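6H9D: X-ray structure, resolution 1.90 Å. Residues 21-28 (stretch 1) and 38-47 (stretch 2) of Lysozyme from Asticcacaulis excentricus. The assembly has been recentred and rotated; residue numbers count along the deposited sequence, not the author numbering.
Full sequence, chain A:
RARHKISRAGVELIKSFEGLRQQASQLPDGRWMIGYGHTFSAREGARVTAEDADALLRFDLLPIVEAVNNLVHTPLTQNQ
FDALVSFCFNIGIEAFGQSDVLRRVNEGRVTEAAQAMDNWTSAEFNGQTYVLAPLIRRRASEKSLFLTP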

# COMPACT_ATOMS: atom_id res chain seq x y z
N ARG A 21 14.49 -3.34 7.72
CA ARG A 21 15.81 -2.74 7.95
C ARG A 21 15.88 -2.43 9.44
O ARG A 21 15.19 -1.52 9.88
N GLN A 22 16.65 -3.21 10.19
CA GLN A 22 16.74 -3.05 11.66
C GLN A 22 17.58 -1.84 12.03
O GLN A 22 17.45 -1.40 13.14
N GLN A 23 18.38 -1.33 11.11
CA GLN A 23 19.27 -0.19 11.43
C GLN A 23 19.00 0.97 10.48
O GLN A 23 18.88 0.74 9.31
N ALA A 24 18.95 2.18 11.02
CA ALA A 24 18.70 3.40 10.24
C ALA A 24 19.80 3.57 9.20
O ALA A 24 20.96 3.54 9.57
N SER A 25 19.40 3.71 7.94
CA SER A 25 20.33 3.94 6.81
C SER A 25 19.97 5.29 6.17
O SER A 25 18.79 5.60 6.10
N GLN A 26 20.97 6.03 5.71
CA GLN A 26 20.74 7.39 5.18
C GLN A 26 20.38 7.36 3.70
O GLN A 26 21.01 6.62 2.94
N LEU A 27 19.39 8.16 3.33
CA LEU A 27 18.96 8.29 1.93
C LEU A 27 19.76 9.40 1.27
O LEU A 27 20.33 10.22 1.98
N PRO A 28 19.83 9.46 -0.07
CA PRO A 28 20.52 10.54 -0.78
C PRO A 28 20.20 11.96 -0.27
O PRO A 28 21.10 12.76 -0.10
N HIS A 38 10.24 3.31 6.76
CA HIS A 38 9.77 4.43 7.61
C HIS A 38 10.80 5.57 7.62
O HIS A 38 11.97 5.27 7.71
N THR A 39 10.35 6.82 7.57
CA THR A 39 11.29 7.95 7.54
C THR A 39 10.93 9.07 8.52
O THR A 39 11.83 9.64 9.06
N PHE A 40 9.65 9.36 8.71
CA PHE A 40 9.24 10.56 9.48
C PHE A 40 9.91 10.69 10.86
O PHE A 40 10.24 11.79 11.20
N SER A 41 10.07 9.60 11.60
CA SER A 41 10.73 9.67 12.93
C SER A 41 12.04 8.87 12.92
O SER A 41 12.60 8.68 13.99
N ALA A 42 12.50 8.41 11.75
CA ALA A 42 13.78 7.67 11.66
C ALA A 42 14.93 8.67 11.76
O ALA A 42 14.90 9.67 11.07
N ARG A 43 15.89 8.38 12.62
CA ARG A 43 17.04 9.27 12.86
C ARG A 43 18.35 8.47 12.81
O ARG A 43 18.35 7.25 12.87
N GLU A 44 19.46 9.20 12.72
CA GLU A 44 20.76 8.57 12.65
C GLU A 44 20.92 7.66 13.88
O GLU A 44 20.66 8.08 15.00
N GLY A 45 21.35 6.42 13.66
CA GLY A 45 21.77 5.49 14.74
C GLY A 45 20.62 4.71 15.37
O GLY A 45 20.84 3.93 16.29
N ALA A 46 19.40 4.96 14.90
CA ALA A 46 18.21 4.28 15.46
C ALA A 46 18.22 2.80 15.09
O ALA A 46 18.74 2.45 14.05
N ARG A 47 17.66 1.97 15.96
CA ARG A 47 17.57 0.51 15.72
C ARG A 47 16.13 0.08 16.03
O ARG A 47 15.54 0.67 16.93

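A single beta bridge, Gln23 with Arg47 (CA to CA 4.7 Å), joins the two stretches at a corner of the chain, and most of what packs around it is polar or small; the contact buries 309 Å² in all, both sides summed. The backbone link is Ala24 N to Ala46 O, a nearly straight hydrogen bond of 3.0 Å (163°). Beside it, Gln22 O receives a CA-H...O contact from Arg47 CA at 3.2 Å.

Gln23 carries the polar side-chain contacts from stretch 1. Its CA-to-CB bond points sideways, but chi1 t and chi2 p bring the amide back to stretch 2. There Gln23 OE1 accepts a hydrogen bond from Arg47 NE (3.2 Å, 164°), meeting the guanidinium at its edge and near its plane. Arg47, also sideways, reaches this position with chi1 m, chi2 t and chi3 at 140°, between wells. The other amide atom, Gln23 NE2, comes within 3.2 Å of Ala46 O, but the angle is too poor for a hydrogen bond; it also lies 3.6 Å from Gly45 C. Its hydrogen-bond partner is water 1, which accepts from Gln23 NE2 (2.9 Å) and from Gly45 N (2.9 Å) and donates to Ala24 O (2.6 Å). One water thus ties a side chain and two backbones together.

Ala24 points toward stretch 2 and is buried. Its methyl sits against the type II turn from Arg43 to Ala46: Ala24 CB is 3.2 Å from Arg43 O, the carbonyl that accepts the turn bond from Ala46 N (3.2 Å), and 4.2 Å from Ala46 CB in an apolar contact. Gly45 fits its place in this turn with a phi of 85°, which favours glycine.

Farther along, Leu27 (chi1 m, chi2 t) points toward stretch 2 and makes a separate apolar touch, Leu27 CD1 to Thr39 CG2 at 4.0 Å; Thr39 is in the p rotamer.

Stretch 2 is also braced from within. The type I turn from Thr39 to Ala42 is closed by a hydrogen bond from Ala42 N to Thr39 O (3.0 Å). Just before the turn, His38 NE2 accepts from Ser41 N (3.1 Å) and is hydrogen-bonded to Ser41 OG (2.9 Å). Arg43 points away from stretch 1, and its guanidinium folds back onto its own stretch: Arg43 NH1 to Ala42 O is 2.8 Å and Arg43 NH2 to Phe40 O is 3.0 Å. Ser25 likewise points away and takes no part in the contact.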

# COMPACT_ATOMS: atom_id res chain seq x y z
CB ARG A 21 16.02 -1.48 7.11
CG ARG A 21 15.98 -1.72 5.61
CD ARG A 21 17.09 -2.62 5.09
NE ARG A 21 18.41 -2.05 5.34
CZ ARG A 21 18.98 -1.13 4.58
NH1 ARG A 21 18.35 -0.67 3.51
NH2 ARG A 21 20.19 -0.67 4.88
CB GLN A 22 17.35 -4.29 12.30
CG GLN A 22 16.34 -5.38 12.62
CD GLN A 22 16.97 -6.73 12.44
OE1 GLN A 22 18.19 -6.87 12.50
NE2 GLN A 22 16.16 -7.74 12.21
CB GLN A 23 20.73 -0.63 11.33
CG GLN A 23 21.70 0.52 11.50
CD GLN A 23 22.05 0.73 12.95
OE1 GLN A 23 22.53 -0.18 13.62
NE2 GLN A 23 21.79 1.92 13.45
CB ALA A 24 18.67 4.58 11.16
CB SER A 25 20.32 2.81 5.84
OG SER A 25 19.22 2.90 4.97
CB GLN A 26 21.96 8.27 5.45
CG GLN A 26 21.71 9.74 5.18
CD GLN A 26 22.76 10.59 5.83
OE1 GLN A 26 23.91 10.22 5.90
NE2 GLN A 26 22.36 11.75 6.32
CB LEU A 27 17.47 8.63 1.89
CG LEU A 27 16.55 7.74 2.72
CD1 LEU A 27 15.24 8.46 2.98
CD2 LEU A 27 16.30 6.43 2.03
CB PRO A 28 20.01 10.36 -2.22
CG PRO A 28 19.84 8.86 -2.33
CD PRO A 28 19.27 8.45 -0.99
CB HIS A 38 9.44 3.95 9.02
CG HIS A 38 9.06 5.07 9.93
ND1 HIS A 38 7.81 5.58 9.95
CD2 HIS A 38 9.77 5.81 10.78
CE1 HIS A 38 7.76 6.56 10.81
NE2 HIS A 38 8.93 6.71 11.32
CB THR A 39 11.36 8.57 6.15
OG1 THR A 39 10.05 8.98 5.79
CG2 THR A 39 11.92 7.64 5.10
CB PHE A 40 7.74 10.82 9.37
CG PHE A 40 6.85 10.06 10.30
CD1 PHE A 40 6.86 10.31 11.66
CD2 PHE A 40 5.96 9.13 9.82
CE1 PHE A 40 6.01 9.63 12.50
CE2 PHE A 40 5.11 8.44 10.68
CZ PHE A 40 5.14 8.69 12.02
CB SER A 41 9.82 9.22 14.02
OG SER A 41 9.60 7.83 13.96
CB ALA A 42 13.86 6.86 10.41
CB ARG A 43 16.91 9.92 14.24
CG ARG A 43 15.65 10.75 14.41
CD ARG A 43 15.50 11.95 13.48
NE ARG A 43 14.18 12.59 13.65
CZ ARG A 43 13.19 12.58 12.76
NH1 ARG A 43 13.31 11.89 11.63
NH2 ARG A 43 12.09 13.27 12.99
CB GLU A 44 21.85 9.64 12.54
CG GLU A 44 23.28 9.08 12.59
CD GLU A 44 24.39 10.11 12.45
OE1 GLU A 44 24.18 11.26 12.84
OE2 GLU A 44 25.47 9.75 11.95
CB ALA A 46 16.96 4.95 14.98
CB ARG A 47 18.57 -0.25 16.59
CG ARG A 47 20.04 0.04 16.30
CD ARG A 47 20.99 -0.77 17.19
NE ARG A 47 22.20 -1.30 16.56
CZ ARG A 47 22.96 -2.27 17.07
NH1 ARG A 47 22.56 -2.97 18.11
NH2 ARG A 47 24.13 -2.56 16.52
O HOH W 1 22.05 4.30 11.83